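Local coordinates for protein glutathione S-transferase (PDB 4MK3) that probably transfers glutathione to electrophilic substrates and, in this crystal, binds glutathione sulfinic acid in its glutathione site, at residues Ala34-Val39 / Phe83-Ile88; Asp120-Ala125 / Ser151-Ala156; Leu110-Trp115 / Trp169-His174. One frame throughout, in Å; residues are numbered along the deposited sequence.

Contact 1 (Ala34-Val39 / Phe83-Ile88); sequences ARKVRV and FDSRVI. With GSF (L-gamma-glutamyl-3-sulfino-L-alanylglycine), chain E.
The glutathione site of a glutathione transferase lies in its thioredoxin-fold domain, and here Lys36 of helix 32-44 reaches Ser85, a ligand-binding residue at the start of helix 85-94. The lysine leaves its helix with CG anti to the backbone N (chi1 177°) and bends at chi3, which carries NZ to 2.9 Å from Ser85 OG. The hydroxyl accepts this bond and donates its own proton to the ligand, with OG 2.7 Å from O12 of the alpha-carboxylate of the gamma-glutamyl residue. Because OG stands between the backbone N and the carbonyl carbon (chi1 71°), it works beside Ser85 N, which gives its N-H to O11 of the same carboxylate at 2.9 Å. Lying at the N-terminal end of a helix, the carboxylate is probably also stabilised by the helix dipole.

Asp84, the N-cap residue, handles the ligand's amino end: OD2 accepts from N1 at 2.9 Å, while OD1 makes a weak capping bond to Arg86 N. Glu116 and Asp120 of helix 106-134 form salt bridges to Lys36 and so help position it. Arg86 shares Asp120 through NE and gives NH1 to Asp84 of the second subunit. Away from the ligand the helices meet through aliphatic carbon, where Val37 and Ile88 cross at about a right angle and press tightly, Val37 CG1 lying 3.5 Å from Ile88 CG2.

Contact 2 (Asp120-Ala125 / Ser151-Ala156); sequences DGLLDA and SKIDAA. With GSF (L-gamma-glutamyl-3-sulfino-L-alanylglycine), chain B.
Leu122 and Ile153 face each other where two long helices of the all-helical C-terminal domain, 106-134 and 143-164, run antiparallel. The short segments 120-125 and 151-156 approach to 8.7 Å between axes, with an angle of 157° between their directions, and the two residues have the nearest CA atoms of the pair.

The apolar contacts come first. Leu122 places CG anti to its backbone nitrogen (chi1 -176°), turning its isopropyl end toward the other helix although the side chain sets out alongside it. Its CB lies 4.0 Å from Ala156 CB, and CD1 comes as near to the same methyl; its CG is 4.2 Å from Ile153 CG2, the two side chains crossing at about a right angle. One turn farther along, Ala125 offers a single methyl that meets Ile153 CG1 at 3.9 Å and Lys152 CB at 4.1 Å. Beside this small residue, Ile153 lies near the opposing backbone, its CG1 4.1 Å from Leu122 O. All of these are ordinary van der Waals distances, without strain.

The polar contact with the ligand comes from Lys152. Only the base of its side chain packs here; the rest runs away and, after a bend at chi4 (-59°), brings NZ to 2.7 Å from O31, one oxygen of the glycyl carboxylate of the glutathione sulfinic acid held by the second subunit. The same NZ also donates to Leu68 O of that subunit, so it grips both ligand and protein across the dimer interface.

Around the pair, helix 177-192 contributes Leu189, which touches both Leu122 and Ile153, while Leu123 turns to Pro32 and Tyr33 of helix 32-44.

Contact 3 (Leu110-Trp115 / Trp169-His174); sequences LEVRCW and WCTGTH
Cys170 sits over one face of the indole of Trp115, and its side-chain torsion decides which part of the ring each atom meets. With SG anti to the carbonyl carbon (chi1 -74°), the sulfur sits 3.7 Å from the centroid of the six-membered ring and only 7° off the ring normal, a Cys sulfur-aromatic contact made squarely over the face. CB stands over the neighbouring five-membered ring in a CH-pi contact, 3.6 Å from Trp115 CE2. Both rings of the indole are thus covered on one face by a single short side chain.

Thr171 has OG1 between its backbone N and carbonyl carbon (chi1 67°), an orientation that sends CG2 to the helix. This methyl is 3.4 Å from Glu111 CD and nearly as close to both carboxylate oxygens, so it meets the whole flat group rather than one atom of it. The same methyl reaches Val112 CG2 at 3.9 Å and approaches the indole obliquely.

Cys170 and Thr171 belong to a type I beta turn, Trp169 to Gly172, in the loop joining helices 143-164 and 177-192; segment 110-115 is part of helix 106-134. Asp179 of helix 177-192 accepts a hydrogen bond from Cys170 N, tying the turn to the helix that follows it.

Glu111 extends beyond CG and passes Thr171 at a slant, and in the conformer described, one of two, its carboxylate is linked to the turn through water. A water in the plane of the indole, at its edge, accepts from Trp115 NE1 at 2.8 Å and donates to Glu111 OE2 at 2.6 Å and to Cys170 O at 3.2 Å. A second water donates to Thr171 O at 2.6 Å and, weakly, to Glu111 OE1.

How the contacts relate
From the N terminus, contact 1 is the first to close: helix 32-44 meets the start of helix 85-94, with strands 49-52, 73-75 and 81-82 intervening in the sequence. The chain then enters helix 106-134, which serves both remaining contacts. Contact 3 opens first, at 110-115, and contact 2 next, at 120-125; contact 2 closes on helix 143-164 before contact 3 closes on the turn at 169-174, so the smaller loop sits within the larger. Asp120 ties contact 2 to contact 1, binding the helical domain to the glutathione-site domain, and Arg86 O meets Arg113 NH2 where contacts 1 and 3 touch. All three contacts also touch the second subunit.

Contact 1 (Ala34-Val39 / Phe83-Ile88)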
loop_
_atom_site.group_PDB
_atom_site.type_symbol
_atom_site.label_atom_id
_atom_site.label_comp_id
_atom_site.label_asym_id
_atom_site.label_seq_id
_atom_site.Cartn_x
_atom_site.Cartn_y
_atom_site.Cartn_z
ATOM N N ALA A 34 -9.824 5.293 5.184
ATOM C CA ALA A 34 -11.024 5.872 4.619
ATOM C C ALA A 34 -11.107 7.359 4.948
ATOM O O ALA A 34 -11.584 8.151 4.133
ATOM C CB ALA A 34 -12.262 5.156 5.125
ATOM N N ARG A 35 -10.589 7.762 6.113
ATOM C CA ARG A 35 -10.628 9.183 6.457
ATOM C C ARG A 35 -9.776 9.988 5.489
ATOM O O ARG A 35 -10.158 11.073 5.076
ATOM C CB ARG A 35 -10.179 9.462 7.886
ATOM C CG ARG A 35 -10.420 10.922 8.270
ATOM C CD ARG A 35 -9.805 11.294 9.577
ATOM N NE ARG A 35 -10.272 12.600 10.027
ATOM C CZ ARG A 35 -9.980 13.118 11.200
ATOM N NH1 ARG A 35 -9.158 12.468 12.024
ATOM N NH2 ARG A 35 -10.496 14.275 11.567
ATOM N N LYS A 36 -8.625 9.442 5.117
ATOM C CA LYS A 36 -7.791 10.089 4.113
ATOM C C LYS A 36 -8.562 10.366 2.828
ATOM O O LYS A 36 -8.522 11.469 2.271
ATOM C CB LYS A 36 -6.540 9.239 3.837
ATOM C CG LYS A 36 -5.635 9.785 2.737
ATOM C CD LYS A 36 -4.386 8.920 2.510
ATOM C CE LYS A 36 -4.781 7.532 2.059
ATOM N NZ LYS A 36 -3.619 6.699 1.638
ATOM N N VAL A 37 -9.299 9.362 2.347
ATOM C CA VAL A 37 -10.098 9.522 1.148
ATOM C C VAL A 37 -11.221 10.538 1.344
ATOM O O VAL A 37 -11.471 11.366 0.487
ATOM C CB VAL A 37 -10.676 8.167 0.708
ATOM C CG1 VAL A 37 -11.769 8.360 -0.353
ATOM C CG2 VAL A 37 -9.558 7.245 0.233
ATOM N N ARG A 38 -11.900 10.474 2.476
ATOM C CA ARG A 38 -12.966 11.413 2.741
ATOM C C ARG A 38 -12.455 12.850 2.825
ATOM O O ARG A 38 -13.111 13.772 2.345
ATOM C CB ARG A 38 -13.707 11.022 4.002
ATOM C CG ARG A 38 -14.352 9.656 3.900
ATOM C CD ARG A 38 -14.978 9.288 5.194
ATOM N NE ARG A 38 -16.054 10.199 5.517
ATOM C CZ ARG A 38 -16.460 10.447 6.747
ATOM N NH1 ARG A 38 -15.834 9.869 7.751
ATOM N NH2 ARG A 38 -17.471 11.277 6.965
ATOM N N VAL A 39 -11.282 13.036 3.413
ATOM C CA VAL A 39 -10.676 14.370 3.445
ATOM C C VAL A 39 -10.377 14.856 2.025
ATOM O O VAL A 39 -10.686 15.992 1.683
ATOM C CB VAL A 39 -9.431 14.397 4.344
ATOM C CG1 VAL A 39 -8.628 15.688 4.130
ATOM C CG2 VAL A 39 -9.841 14.239 5.815
ATOM N N PHE A 83 -9.926 0.591 -5.475
ATOM C CA PHE A 83 -9.241 0.421 -4.201
ATOM C C PHE A 83 -7.747 0.383 -4.536
ATOM O O PHE A 83 -7.410 0.207 -5.706
ATOM C CB PHE A 83 -9.722 -0.890 -3.520
ATOM C CG PHE A 83 -9.601 -2.097 -4.397
ATOM C CD1 PHE A 83 -8.446 -2.842 -4.457
ATOM C CD2 PHE A 83 -10.667 -2.499 -5.201
ATOM C CE1 PHE A 83 -8.317 -3.934 -5.298
ATOM C CE2 PHE A 83 -10.560 -3.596 -6.018
ATOM C CZ PHE A 83 -9.379 -4.320 -6.092
ATOM N N ASP A 84 -6.832 0.574 -3.577
ATOM C CA ASP A 84 -7.083 0.912 -2.173
ATOM C C ASP A 84 -7.121 2.431 -1.962
ATOM O O ASP A 84 -7.349 3.185 -2.907
ATOM C CB ASP A 84 -5.998 0.226 -1.319
ATOM C CG ASP A 84 -4.602 0.787 -1.552
ATOM O OD1 ASP A 84 -4.409 1.603 -2.459
ATOM O OD2 ASP A 84 -3.697 0.386 -0.802
ATOM N N SER A 85 -6.897 2.891 -0.724
ATOM C CA SER A 85 -7.012 4.321 -0.428
ATOM C C SER A 85 -6.103 5.185 -1.271
ATOM O O SER A 85 -6.466 6.291 -1.615
ATOM C CB SER A 85 -6.778 4.602 1.058
ATOM O OG SER A 85 -5.396 4.433 1.433
ATOM N N ARG A 86 -4.916 4.701 -1.594
ATOM C CA ARG A 86 -3.995 5.504 -2.402
ATOM C C ARG A 86 -4.491 5.672 -3.819
ATOM O O ARG A 86 -4.363 6.750 -4.418
ATOM C CB ARG A 86 -2.630 4.854 -2.473
ATOM C CG ARG A 86 -2.002 4.656 -1.180
ATOM C CD ARG A 86 -0.525 4.396 -1.445
ATOM N NE ARG A 86 0.086 3.784 -0.321
ATOM C CZ ARG A 86 1.304 3.269 -0.347
ATOM N NH1 ARG A 86 2.017 3.315 -1.469
ATOM N NH2 ARG A 86 1.806 2.737 0.765
ATOM N N VAL A 87 -5.074 4.604 -4.361
ATOM C CA VAL A 87 -5.596 4.640 -5.712
ATOM C C VAL A 87 -6.825 5.544 -5.787
ATOM O O VAL A 87 -7.004 6.310 -6.730
ATOM C CB VAL A 87 -5.956 3.199 -6.175
ATOM C CG1 VAL A 87 -6.547 3.205 -7.576
ATOM C CG2 VAL A 87 -4.721 2.325 -6.139
ATOM N N ILE A 88 -7.675 5.468 -4.769
ATOM C CA ILE A 88 -8.853 6.317 -4.703
ATOM C C ILE A 88 -8.460 7.790 -4.554
ATOM O O ILE A 88 -9.004 8.660 -5.239
ATOM C CB ILE A 88 -9.751 5.907 -3.535
ATOM C CG1 ILE A 88 -10.258 4.464 -3.721
ATOM C CG2 ILE A 88 -10.914 6.890 -3.401
ATOM C CD1 ILE A 88 -10.838 3.885 -2.428
HETATM C CB1 GSF E . -5.604 -0.723 3.724
HETATM C CG1 GSF E . -7.055 -0.573 4.164
HETATM C CD1 GSF E . -7.379 -1.405 5.386
HETATM O OE1 GSF E . -6.628 -2.236 5.855
HETATM C C1 GSF E . -5.699 1.072 2.012
HETATM O O11 GSF E . -6.882 1.456 1.827
HETATM O O12 GSF E . -4.769 1.921 2.006
HETATM N N1 GSF E . -4.054 -0.711 1.835
HETATM C CA1 GSF E . -5.417 -0.388 2.247
HETATM N N2 GSF E . -8.605 -1.154 5.984
HETATM C CA2 GSF E . -9.034 -1.918 7.107
HETATM C CB2 GSF E . -10.037 -1.144 7.897
HETATM S SG2 GSF E . -9.340 0.122 8.897
HETATM O O1S GSF E . -10.313 0.377 9.973
HETATM O O2S GSF E . -9.094 1.325 8.049
HETATM C C2 GSF E . -9.833 -3.122 6.656
HETATM O O2 GSF E . -10.727 -3.002 5.822
HETATM N N3 GSF E . -9.526 -4.350 7.231
HETATM C CA3 GSF E . -10.297 -5.508 6.879
HETATM C C3 GSF E . -9.418 -6.742 6.644
HETATM O O31 GSF E . -9.989 -7.870 6.548
HETATM O O32 GSF E . -8.176 -6.650 6.550
#

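Contact 2 (Asp120-Ala125 / Ser151-Ala156)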
loop_
_atom_site.group_PDB
_atom_site.type_symbol
_atom_site.label_atom_id
_atom_site.label_comp_id
_atom_site.label_asym_id
_atom_site.label_seq_id
_atom_site.Cartn_x
_atom_site.Cartn_y
_atom_site.Cartn_z
ATOM N N ASP A 120 0.768 5.837 5.679
ATOM C CA ASP A 120 -0.005 4.611 5.521
ATOM C C ASP A 120 0.728 3.457 6.209
ATOM O O ASP A 120 0.100 2.561 6.767
ATOM C CB ASP A 120 -0.160 4.275 4.027
ATOM C CG ASP A 120 -1.241 5.099 3.301
ATOM O OD1 ASP A 120 -1.862 6.006 3.895
ATOM O OD2 ASP A 120 -1.460 4.798 2.107
ATOM N N GLY A 121 2.051 3.459 6.135
ATOM C CA GLY A 121 2.841 2.423 6.800
ATOM C C GLY A 121 2.762 2.463 8.304
ATOM O O GLY A 121 2.742 1.412 8.985
ATOM N N LEU A 122 2.732 3.666 8.859
ATOM C CA LEU A 122 2.487 3.851 10.285
ATOM C C LEU A 122 1.106 3.244 10.619
ATOM O O LEU A 122 0.971 2.459 11.576
ATOM C CB LEU A 122 2.572 5.340 10.643
ATOM C CG LEU A 122 2.424 5.686 12.118
ATOM C CD1 LEU A 122 2.928 7.098 12.374
ATOM C CD2 LEU A 122 0.987 5.575 12.630
ATOM N N LEU A 123 0.086 3.575 9.824
ATOM C CA LEU A 123 -1.232 2.985 10.013
ATOM C C LEU A 123 -1.232 1.463 9.904
ATOM O O LEU A 123 -1.899 0.795 10.699
ATOM C CB LEU A 123 -2.230 3.570 9.008
ATOM C CG LEU A 123 -2.570 5.051 9.228
ATOM C CD1 LEU A 123 -3.507 5.522 8.123
ATOM C CD2 LEU A 123 -3.174 5.279 10.569
ATOM N N ASP A 124 -0.488 0.910 8.946
ATOM C CA ASP A 124 -0.458 -0.546 8.788
ATOM C C ASP A 124 0.027 -1.192 10.086
ATOM O O ASP A 124 -0.524 -2.195 10.528
ATOM C CB ASP A 124 0.479 -0.957 7.660
ATOM C CG ASP A 124 -0.007 -0.538 6.267
ATOM O OD1 ASP A 124 -1.227 -0.277 6.055
ATOM O OD2 ASP A 124 0.866 -0.544 5.355
ATOM N N ALA A 125 1.063 -0.607 10.677
ATOM C CA ALA A 125 1.647 -1.130 11.904
ATOM C C ALA A 125 0.677 -0.961 13.075
ATOM O O ALA A 125 0.518 -1.863 13.907
ATOM C CB ALA A 125 2.946 -0.431 12.196
ATOM N N SER A 151 7.559 -0.560 17.300
ATOM C CA SER A 151 8.829 0.067 16.942
ATOM C C SER A 151 8.744 0.767 15.579
ATOM O O SER A 151 9.368 1.806 15.390
ATOM C CB SER A 151 9.968 -0.944 16.953
ATOM O OG SER A 151 10.245 -1.348 18.282
ATOM N N LYS A 152 7.971 0.226 14.636
ATOM C CA LYS A 152 7.818 0.864 13.341
ATOM C C LYS A 152 7.083 2.175 13.541
ATOM O O LYS A 152 7.372 3.156 12.867
ATOM C CB LYS A 152 7.001 0.002 12.383
ATOM C CG LYS A 152 7.685 -1.312 11.976
ATOM C CD LYS A 152 6.809 -2.071 10.964
ATOM C CE LYS A 152 7.304 -3.487 10.689
ATOM N NZ LYS A 152 8.693 -3.472 10.145
ATOM N N ILE A 153 6.087 2.182 14.425
ATOM C CA ILE A 153 5.327 3.409 14.656
ATOM C C ILE A 153 6.265 4.491 15.192
ATOM O O ILE A 153 6.253 5.622 14.685
ATOM C CB ILE A 153 4.151 3.189 15.624
ATOM C CG1 ILE A 153 3.135 2.219 15.014
ATOM C CG2 ILE A 153 3.474 4.520 15.975
ATOM C CD1 ILE A 153 2.082 1.677 16.020
ATOM N N ASP A 154 7.082 4.146 16.181
ATOM C CA ASP A 154 8.016 5.097 16.778
ATOM C C ASP A 154 8.966 5.631 15.710
ATOM O O ASP A 154 9.238 6.825 15.656
ATOM C CB ASP A 154 8.818 4.448 17.873
ATOM C CG ASP A 154 8.009 4.193 19.132
ATOM O OD1 ASP A 154 6.911 4.770 19.287
ATOM O OD2 ASP A 154 8.493 3.414 19.961
ATOM N N ALA A 155 9.495 4.740 14.885
ATOM C CA ALA A 155 10.435 5.132 13.841
ATOM C C ALA A 155 9.768 6.011 12.794
ATOM O O ALA A 155 10.351 6.997 12.312
ATOM C CB ALA A 155 11.053 3.885 13.197
ATOM N N ALA A 156 8.535 5.671 12.441
ATOM C CA ALA A 156 7.815 6.465 11.446
ATOM C C ALA A 156 7.546 7.865 11.981
ATOM O O ALA A 156 7.635 8.839 11.233
ATOM C CB ALA A 156 6.523 5.783 11.060
HETATM C CB1 GSF B . 5.360 -3.848 1.507
HETATM C CG1 GSF B . 6.790 -4.370 1.493
HETATM C CD1 GSF B . 7.010 -5.482 2.495
HETATM O OE1 GSF B . 6.197 -5.799 3.340
HETATM C C1 GSF B . 5.628 -2.401 -0.493
HETATM O O11 GSF B . 6.835 -2.323 -0.835
HETATM O O12 GSF B . 4.739 -2.466 -1.383
HETATM N N1 GSF B . 3.914 -1.908 1.162
HETATM C CA1 GSF B . 5.267 -2.423 0.969
HETATM N N2 GSF B . 8.213 -6.165 2.392
HETATM C CA2 GSF B . 8.546 -7.193 3.319
HETATM C CB2 GSF B . 9.541 -8.126 2.711
HETATM S SG2 GSF B . 8.851 -9.255 1.554
HETATM O O1S GSF B . 9.777 -10.400 1.496
HETATM O O2S GSF B . 8.706 -8.566 0.238
HETATM C C2 GSF B . 9.311 -6.621 4.493
HETATM O O2 GSF B . 10.253 -5.854 4.311
HETATM N N3 GSF B . 8.918 -7.010 5.769
HETATM C CA3 GSF B . 9.652 -6.541 6.909
HETATM C C3 GSF B . 8.730 -6.102 8.053
HETATM O O31 GSF B . 9.253 -5.881 9.187
HETATM O O32 GSF B . 7.501 -5.963 7.884
#

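Contact 3 (Leu110-Trp115 / Trp169-His174)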
loop_
_atom_site.group_PDB
_atom_site.type_symbol
_atom_site.label_atom_id
_atom_site.label_comp_id
_atom_site.label_asym_id
_atom_site.label_seq_id
_atom_site.Cartn_x
_atom_site.Cartn_y
_atom_site.Cartn_z
ATOM N N LEU A 110 6.753 12.398 -6.387
ATOM C CA LEU A 110 7.492 11.394 -5.617
ATOM C C LEU A 110 7.490 11.728 -4.124
ATOM O O LEU A 110 7.226 10.886 -3.279
ATOM C CB LEU A 110 8.947 11.336 -6.108
ATOM C CG LEU A 110 9.940 10.531 -5.262
ATOM C CD1 LEU A 110 9.547 9.080 -5.213
ATOM C CD2 LEU A 110 11.363 10.665 -5.792
ATOM N N GLU A 111 7.822 12.977 -3.824
ATOM C CA GLU A 111 7.910 13.437 -2.450
ATOM C C GLU A 111 6.578 13.254 -1.716
ATOM O O GLU A 111 6.526 12.719 -0.624
ATOM C CB GLU A 111 8.347 14.900 -2.439
ATOM C CG GLU A 111 8.531 15.512 -1.074
ATOM C CD GLU A 111 8.813 17.019 -1.160
ATOM O OE1 GLU A 111 8.615 17.618 -2.246
ATOM O OE2 GLU A 111 9.230 17.616 -0.145
ATOM N N VAL A 112 5.494 13.679 -2.343
ATOM C CA VAL A 112 4.164 13.544 -1.764
ATOM C C VAL A 112 3.748 12.091 -1.612
ATOM O O VAL A 112 3.181 11.719 -0.583
ATOM C CB VAL A 112 3.129 14.340 -2.606
ATOM C CG1 VAL A 112 1.679 13.979 -2.261
ATOM C CG2 VAL A 112 3.375 15.826 -2.420
ATOM N N ARG A 113 4.023 11.264 -2.615
ATOM C CA ARG A 113 3.614 9.876 -2.516
ATOM C C ARG A 113 4.451 9.098 -1.492
ATOM O O ARG A 113 3.936 8.172 -0.857
ATOM C CB ARG A 113 3.681 9.203 -3.884
ATOM C CG ARG A 113 2.763 9.762 -4.973
ATOM C CD ARG A 113 1.432 10.317 -4.520
ATOM N NE ARG A 113 0.443 9.344 -4.060
ATOM C CZ ARG A 113 -0.397 8.666 -4.839
ATOM N NH1 ARG A 113 -0.328 8.774 -6.156
ATOM N NH2 ARG A 113 -1.298 7.864 -4.283
ATOM N N CYS A 114 5.704 9.474 -1.299
ATOM C CA CYS A 114 6.498 8.826 -0.270
ATOM C C CYS A 114 6.004 9.215 1.130
ATOM O O CYS A 114 5.898 8.368 2.014
ATOM C CB CYS A 114 7.972 9.139 -0.481
ATOM S SG CYS A 114 9.039 8.312 0.706
ATOM N N TRP A 115 5.646 10.477 1.326
ATOM C CA TRP A 115 4.995 10.886 2.555
ATOM C C TRP A 115 3.741 10.067 2.806
ATOM O O TRP A 115 3.481 9.635 3.933
ATOM C CB TRP A 115 4.618 12.363 2.515
ATOM C CG TRP A 115 5.680 13.312 2.972
ATOM C CD1 TRP A 115 6.452 14.140 2.200
ATOM C CD2 TRP A 115 6.052 13.549 4.324
ATOM N NE1 TRP A 115 7.310 14.866 3.008
ATOM C CE2 TRP A 115 7.064 14.528 4.314
ATOM C CE3 TRP A 115 5.625 13.034 5.554
ATOM C CZ2 TRP A 115 7.660 15.004 5.482
ATOM C CZ3 TRP A 115 6.211 13.530 6.721
ATOM C CH2 TRP A 115 7.221 14.492 6.672
ATOM N N TRP A 169 4.219 23.068 5.757
ATOM C CA TRP A 169 3.585 21.810 5.417
ATOM C C TRP A 169 4.663 20.798 5.045
ATOM O O TRP A 169 5.830 21.128 4.901
ATOM C CB TRP A 169 2.607 21.991 4.248
ATOM C CG TRP A 169 1.410 22.865 4.521
ATOM C CD1 TRP A 169 1.150 24.080 3.967
ATOM C CD2 TRP A 169 0.300 22.568 5.376
ATOM N NE1 TRP A 169 -0.049 24.559 4.417
ATOM C CE2 TRP A 169 -0.595 23.647 5.276
ATOM C CE3 TRP A 169 -0.025 21.493 6.209
ATOM C CZ2 TRP A 169 -1.815 23.678 5.973
ATOM C CZ3 TRP A 169 -1.237 21.521 6.903
ATOM C CH2 TRP A 169 -2.107 22.615 6.781
ATOM N N CYS A 170 4.266 19.548 4.893
ATOM C CA CYS A 170 5.236 18.478 4.677
ATOM C C CYS A 170 6.211 18.746 3.549
ATOM O O CYS A 170 7.401 18.424 3.683
ATOM C CB CYS A 170 4.532 17.153 4.419
ATOM S SG CYS A 170 3.804 16.399 5.889
ATOM N N THR A 171 5.731 19.306 2.444
ATOM C CA THR A 171 6.580 19.601 1.297
ATOM C C THR A 171 6.917 21.076 1.142
ATOM O O THR A 171 7.458 21.468 0.119
ATOM C CB THR A 171 5.999 19.080 -0.021
ATOM O OG1 THR A 171 4.794 19.795 -0.349
ATOM C CG2 THR A 171 5.712 17.586 0.104
ATOM N N GLY A 172 6.631 21.889 2.151
ATOM C CA GLY A 172 7.011 23.295 2.131
ATOM C C GLY A 172 5.824 24.253 2.201
ATOM O O GLY A 172 5.119 24.307 3.196
ATOM N N THR A 173 5.584 24.988 1.119
ATOM C CA THR A 173 4.597 26.062 1.113
ATOM C C THR A 173 3.153 25.583 1.025
ATOM O O THR A 173 2.261 26.297 1.466
ATOM C CB THR A 173 4.811 27.029 -0.077
ATOM O OG1 THR A 173 4.844 26.278 -1.294
ATOM C CG2 THR A 173 6.128 27.783 0.046
ATOM N N HIS A 174 2.901 24.430 0.406
ATOM C CA HIS A 174 1.527 24.049 0.085
ATOM C C HIS A 174 1.075 22.789 0.733
ATOM O O HIS A 174 1.821 21.838 0.873
ATOM C CB HIS A 174 1.365 23.873 -1.419
ATOM C CG HIS A 174 1.269 25.168 -2.148
ATOM N ND1 HIS A 174 2.361 25.983 -2.363
ATOM C CD2 HIS A 174 0.207 25.824 -2.670
ATOM C CE1 HIS A 174 1.979 27.067 -3.005
ATOM N NE2 HIS A 174 0.677 26.993 -3.211
HETATM O O HOH W 1 9.458 16.505 2.140
HETATM O O HOH W 2 8.663 21.070 -2.131
HETATM O O HOH W 3 10.305 19.799 -0.122
#